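Local coordinates for protein putidaredoxin reductase (Pseudomonas putida, PDB 1Q1R) that probably transfers electrons from NADH through its bound FAD to putidaredoxin, the iron-sulfur protein that serves cytochrome P450cam, at residues D89-I94 with D102-V107; G22-A25 with N31-L34. One frame throughout, in Å; residues are numbered along the deposited sequence.

Contact 1. Residues D89-I94 with D102-V107; sequences DRQQVI and DYDRLV
Gln92 and Asp102 form an antiparallel, non-hydrogen-bonded bridge with their CA atoms 4.3 Å apart. One residue further out, Tyr103 N donates to Gln91 O at 3.0 Å. That donor is tilted 35° from the carbonyl plane. The same oxygen also takes a CA-H contact from Asp102. Gln91 has left-handed backbone angles, and with Gln92 it forms a G1 beta bulge opposite Asn87.

The bridged pair also bonds through its side chains. Gln92 and Asp102 run side by side on the same face of the sheet. Gln92 NE2 meets Asp102 OD1 at 2.7 Å, nearly along the C-O axis of the carboxylate. The oxygen lies in the plane of the amide, and the two flat groups are 11° apart, so the bond holds them nearly coplanar.

Tyr103 has its CG between the backbone N and the carbonyl carbon (chi1 68°). This turns the ring back over the 89-94 segment. One ring face takes the Gln91 carbonyl carbon, 3.2 Å above its plane and near the rim. Gln91 CB makes a CH-pi contact over the ring, 4.1 Å from the centroid. The opposite face receives Leu106 CB, so the buried ring is sandwiched between the bulge and Leu106 of the strand that follows it. Deeper in, Val93 CG1 packs on Leu106 CD1 at 3.7 Å and also touches Tyr103 CD2.

Ile86 and Val8 extend this apolar cluster, while Asp104 OD2 accepts from the backbone N of Asn6. The arrangement belongs to the FAD domain of the glutathione reductase fold. There the last strand of a three-stranded antiparallel sheet leads straight into strand 105-108 of the parallel sheet.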
loop_
_atom_site.group_PDB
_atom_site.type_symbol
_atom_site.label_atom_id
_atom_site.label_comp_id
_atom_site.label_asym_id
_atom_site.label_seq_id
_atom_site.Cartn_x
_atom_site.Cartn_y
_atom_site.Cartn_z
ATOM N N ASP A 89 2.214 17.668 26.345
ATOM C CA ASP A 89 2.295 18.107 27.729
ATOM C C ASP A 89 1.144 17.568 28.585
ATOM O O ASP A 89 1.377 16.845 29.553
ATOM C CB ASP A 89 2.341 19.636 27.772
ATOM C CG ASP A 89 1.198 20.277 27.008
ATOM O OD1 ASP A 89 0.742 19.692 26.002
ATOM O OD2 ASP A 89 0.763 21.379 27.404
ATOM N N ARG A 90 -0.094 17.907 28.231
ATOM C CA ARG A 90 -1.244 17.421 28.997
ATOM C C ARG A 90 -1.629 15.996 28.615
ATOM O O ARG A 90 -2.425 15.355 29.306
ATOM C CB ARG A 90 -2.462 18.330 28.801
ATOM C CG ARG A 90 -2.378 19.654 29.534
ATOM C CD ARG A 90 -1.958 20.787 28.613
ATOM N NE ARG A 90 -3.077 21.298 27.824
ATOM C CZ ARG A 90 -3.022 22.398 27.077
ATOM N NH1 ARG A 90 -1.901 23.104 27.014
ATOM N NH2 ARG A 90 -4.091 22.803 26.405
ATOM N N GLN A 91 -1.053 15.506 27.521
ATOM C CA GLN A 91 -1.345 14.165 27.026
ATOM C C GLN A 91 -2.798 14.099 26.568
ATOM O O GLN A 91 -3.606 13.348 27.114
ATOM C CB GLN A 91 -1.086 13.116 28.114
ATOM C CG GLN A 91 0.384 12.777 28.314
ATOM C CD GLN A 91 0.606 11.791 29.448
ATOM O OE1 GLN A 91 -0.038 10.743 29.513
ATOM N NE2 GLN A 91 1.527 12.122 30.346
ATOM N N GLN A 92 -3.123 14.905 25.564
ATOM C CA GLN A 92 -4.473 14.942 25.022
ATOM C C GLN A 92 -4.418 15.162 23.522
ATOM O O GLN A 92 -3.450 15.714 22.999
ATOM C CB GLN A 92 -5.279 16.100 25.621
ATOM C CG GLN A 92 -5.248 16.225 27.130
ATOM C CD GLN A 92 -6.014 17.447 27.607
ATOM O OE1 GLN A 92 -5.777 18.563 27.139
ATOM N NE2 GLN A 92 -6.935 17.244 28.543
ATOM N N VAL A 93 -5.463 14.719 22.836
ATOM C CA VAL A 93 -5.571 14.925 21.403
ATOM C C VAL A 93 -6.777 15.846 21.257
ATOM O O VAL A 93 -7.801 15.639 21.910
ATOM C CB VAL A 93 -5.817 13.600 20.636
ATOM C CG1 VAL A 93 -4.548 12.756 20.636
ATOM C CG2 VAL A 93 -6.964 12.829 21.269
ATOM N N ILE A 94 -6.647 16.872 20.424
ATOM C CA ILE A 94 -7.735 17.819 20.227
ATOM C C ILE A 94 -8.531 17.511 18.969
ATOM O O ILE A 94 -7.966 17.364 17.886
ATOM C CB ILE A 94 -7.207 19.265 20.126
ATOM C CG1 ILE A 94 -6.302 19.576 21.325
ATOM C CG2 ILE A 94 -8.377 20.240 20.059
ATOM C CD1 ILE A 94 -6.952 19.356 22.673
ATOM N N ASP A 102 -7.986 12.431 26.628
ATOM C CA ASP A 102 -6.769 12.147 27.379
ATOM C C ASP A 102 -6.206 10.785 26.993
ATOM O O ASP A 102 -6.955 9.854 26.685
ATOM C CB ASP A 102 -7.042 12.167 28.887
ATOM C CG ASP A 102 -7.574 13.502 29.367
ATOM O OD1 ASP A 102 -7.027 14.549 28.958
ATOM O OD2 ASP A 102 -8.534 13.503 30.164
ATOM N N TYR A 103 -4.882 10.672 27.016
ATOM C CA TYR A 103 -4.233 9.420 26.666
ATOM C C TYR A 103 -3.010 9.138 27.522
ATOM O O TYR A 103 -2.338 10.054 27.998
ATOM C CB TYR A 103 -3.823 9.435 25.187
ATOM C CG TYR A 103 -2.708 10.406 24.836
ATOM C CD1 TYR A 103 -1.375 10.116 25.140
ATOM C CD2 TYR A 103 -2.984 11.609 24.189
ATOM C CE1 TYR A 103 -0.346 11.001 24.806
ATOM C CE2 TYR A 103 -1.964 12.500 23.848
ATOM C CZ TYR A 103 -0.649 12.189 24.161
ATOM O OH TYR A 103 0.359 13.070 23.830
ATOM N N ASP A 104 -2.737 7.855 27.722
ATOM C CA ASP A 104 -1.567 7.423 28.470
ATOM C C ASP A 104 -0.630 6.912 27.386
ATOM O O ASP A 104 0.591 7.031 27.483
ATOM C CB ASP A 104 -1.929 6.298 29.442
ATOM C CG ASP A 104 -2.798 6.778 30.586
ATOM O OD1 ASP A 104 -2.365 7.704 31.305
ATOM O OD2 ASP A 104 -3.908 6.237 30.770
ATOM N N ARG A 105 -1.240 6.357 26.340
ATOM C CA ARG A 105 -0.536 5.822 25.179
ATOM C C ARG A 105 -1.256 6.301 23.919
ATOM O O ARG A 105 -2.460 6.110 23.776
ATOM C CB ARG A 105 -0.522 4.288 25.220
ATOM C CG ARG A 105 0.681 3.686 25.933
ATOM C CD ARG A 105 0.810 4.208 27.345
ATOM N NE ARG A 105 2.206 4.368 27.738
ATOM C CZ ARG A 105 2.992 3.375 28.140
ATOM N NH1 ARG A 105 2.519 2.138 28.213
ATOM N NH2 ARG A 105 4.252 3.625 28.467
ATOM N N LEU A 106 -0.515 6.927 23.015
ATOM C CA LEU A 106 -1.085 7.430 21.773
ATOM C C LEU A 106 -0.480 6.717 20.561
ATOM O O LEU A 106 0.740 6.555 20.464
ATOM C CB LEU A 106 -0.844 8.939 21.664
ATOM C CG LEU A 106 -1.411 9.663 20.441
ATOM C CD1 LEU A 106 -2.920 9.474 20.381
ATOM C CD2 LEU A 106 -1.052 11.142 20.511
ATOM N N VAL A 107 -1.342 6.286 19.644
ATOM C CA VAL A 107 -0.901 5.601 18.435
ATOM C C VAL A 107 -1.381 6.362 17.207
ATOM O O VAL A 107 -2.580 6.563 17.020
ATOM C CB VAL A 107 -1.458 4.161 18.366
ATOM C CG1 VAL A 107 -1.040 3.497 17.051
ATOM C CG2 VAL A 107 -0.956 3.350 19.555
#

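Contact 2. Residues G22-A25 with N31-L34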
loop_
_atom_site.group_PDB
_atom_site.type_symbol
_atom_site.label_atom_id
_atom_site.label_comp_id
_atom_site.label_asym_id
_atom_site.label_seq_id
_atom_site.Cartn_x
_atom_site.Cartn_y
_atom_site.Cartn_z
ATOM N N GLY A 22 -5.632 -6.004 18.254
ATOM C CA GLY A 22 -4.452 -6.745 18.658
ATOM C C GLY A 22 -4.214 -6.501 20.135
ATOM O O GLY A 22 -3.902 -7.418 20.898
ATOM N N LEU A 23 -4.376 -5.245 20.531
ATOM C CA LEU A 23 -4.202 -4.820 21.910
ATOM C C LEU A 23 -5.111 -5.630 22.832
ATOM O O LEU A 23 -4.655 -6.227 23.805
ATOM C CB LEU A 23 -4.539 -3.334 22.019
ATOM C CG LEU A 23 -3.545 -2.373 22.667
ATOM C CD1 LEU A 23 -2.119 -2.763 22.342
ATOM C CD2 LEU A 23 -3.845 -0.966 22.171
ATOM N N ARG A 24 -6.400 -5.656 22.510
ATOM C CA ARG A 24 -7.371 -6.383 23.316
ATOM C C ARG A 24 -7.172 -7.895 23.234
ATOM O O ARG A 24 -7.693 -8.644 24.061
ATOM C CB ARG A 24 -8.794 -6.031 22.873
ATOM C CG ARG A 24 -9.858 -6.461 23.861
ATOM C CD ARG A 24 -9.749 -5.659 25.149
ATOM N NE ARG A 24 -10.341 -4.332 25.021
ATOM C CZ ARG A 24 -10.158 -3.343 25.891
ATOM N NH1 ARG A 24 -9.388 -3.526 26.955
ATOM N NH2 ARG A 24 -10.761 -2.178 25.709
ATOM N N ALA A 25 -6.417 -8.339 22.236
ATOM C CA ALA A 25 -6.159 -9.762 22.060
ATOM C C ALA A 25 -4.938 -10.200 22.864
ATOM O O ALA A 25 -4.829 -11.360 23.261
ATOM C CB ALA A 25 -5.949 -10.073 20.584
ATOM N N ASN A 31 -8.739 1.161 28.477
ATOM C CA ASN A 31 -9.683 1.626 27.471
ATOM C C ASN A 31 -8.988 1.883 26.141
ATOM O O ASN A 31 -7.854 2.365 26.100
ATOM C CB ASN A 31 -10.367 2.906 27.947
ATOM C CG ASN A 31 -11.253 2.672 29.149
ATOM O OD1 ASN A 31 -12.337 2.097 29.032
ATOM N ND2 ASN A 31 -10.793 3.103 30.316
ATOM N N ILE A 32 -9.680 1.556 25.056
ATOM C CA ILE A 32 -9.144 1.745 23.715
ATOM C C ILE A 32 -10.085 2.627 22.904
ATOM O O ILE A 32 -11.261 2.309 22.737
ATOM C CB ILE A 32 -8.987 0.392 22.989
ATOM C CG1 ILE A 32 -8.133 -0.554 23.837
ATOM C CG2 ILE A 32 -8.355 0.608 21.615
ATOM C CD1 ILE A 32 -8.045 -1.963 23.291
ATOM N N ARG A 33 -9.566 3.740 22.405
ATOM C CA ARG A 33 -10.376 4.647 21.607
ATOM C C ARG A 33 -9.843 4.790 20.192
ATOM O O ARG A 33 -8.708 5.211 19.989
ATOM C CB ARG A 33 -10.442 6.034 22.255
ATOM C CG ARG A 33 -11.791 6.360 22.872
ATOM C CD ARG A 33 -12.056 7.860 22.856
ATOM N NE ARG A 33 -13.455 8.175 23.142
ATOM C CZ ARG A 33 -14.014 8.080 24.343
ATOM N NH1 ARG A 33 -13.294 7.678 25.384
ATOM N NH2 ARG A 33 -15.297 8.381 24.505
ATOM N N LEU A 34 -10.673 4.426 19.218
ATOM C CA LEU A 34 -10.318 4.547 17.813
ATOM C C LEU A 34 -10.985 5.817 17.328
ATOM O O LEU A 34 -12.193 5.971 17.471
ATOM C CB LEU A 34 -10.855 3.365 17.007
ATOM C CG LEU A 34 -9.964 2.147 16.774
ATOM C CD1 LEU A 34 -10.773 1.081 16.067
ATOM C CD2 LEU A 34 -8.743 2.534 15.936
#
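The first beta-alpha-beta unit of the Rossmann-type FAD domain includes this contact. The last turn of helix 14-25 packs against strand 31-35, which the chain enters after a short loop. Ile32 is the main point of contact on the strand and meets both Leu23 and Arg24.

Leu23 makes the purely apolar part, with its CB 4.0 Å from Ile32 CD1. Arg24 makes the larger part. Its CG is anti to the backbone N (chi1 -166°), and the chain then bends at chi2 and chi3, which brings the guanidinium back toward the strand. Ile32 is straight from CB to its tip (chi2 173°). The two side chains slide past each other in opposite directions.

The end of Ile32 lies against one face of the guanidinium. CD1 is 3.5 Å above the plane of that group, offset toward its rim, and is 3.6 Å from Arg24 CZ. Ile32 CG1 is also 3.6 Å from Arg24 NH2. Asn31 CA approaches the guanidinium edge at 4.3 Å from Arg24 NH2. The N-H groups bond to backbone oxygens around them: NH1 to Trp28 and Gly30, NE to Gln73 and NH2 to Asn74. These four bonds fix the plane of the group and leave its face to the isoleucine. With an alanine here, those four carbonyls would probably be left without their donor, a gap would open beside Ile32, and the turn into the strand could shift.

Ile32 also packs on Val7 and Ile9 of central strand 6-10, and on Ala20 of the same helix. Leu23 reaches Val7 too, and touches Ala313 and Leu316 of helix 302-316. The backbone of Ile32 and Leu34 bonds to Gln76 of strand 75-78, and that of Asn31 and Arg33 to strand 6-10 on the other side.

How the contacts relate
Both contacts lie in the FAD domain and reach the same five-stranded parallel sheet. Its strands run 75-78, 31-35, 6-10, 105-108 and 279-281. Strand 31-35 of contact 2 and strand 105-108 of contact 1 flank the shared neighbour, strand 6-10. The centres are 15 Å apart and the nearest atoms about 6 Å, so the contacts do not touch. They follow in series along the chain, with contact 2 closing before contact 1 opens. Contact 2 fastens a helix to the sheet; contact 1 joins the small antiparallel sheet to it. One sheet thus carries both junctions, and the side chain of Val93 in contact 1 is about 8 Å from the bound FAD.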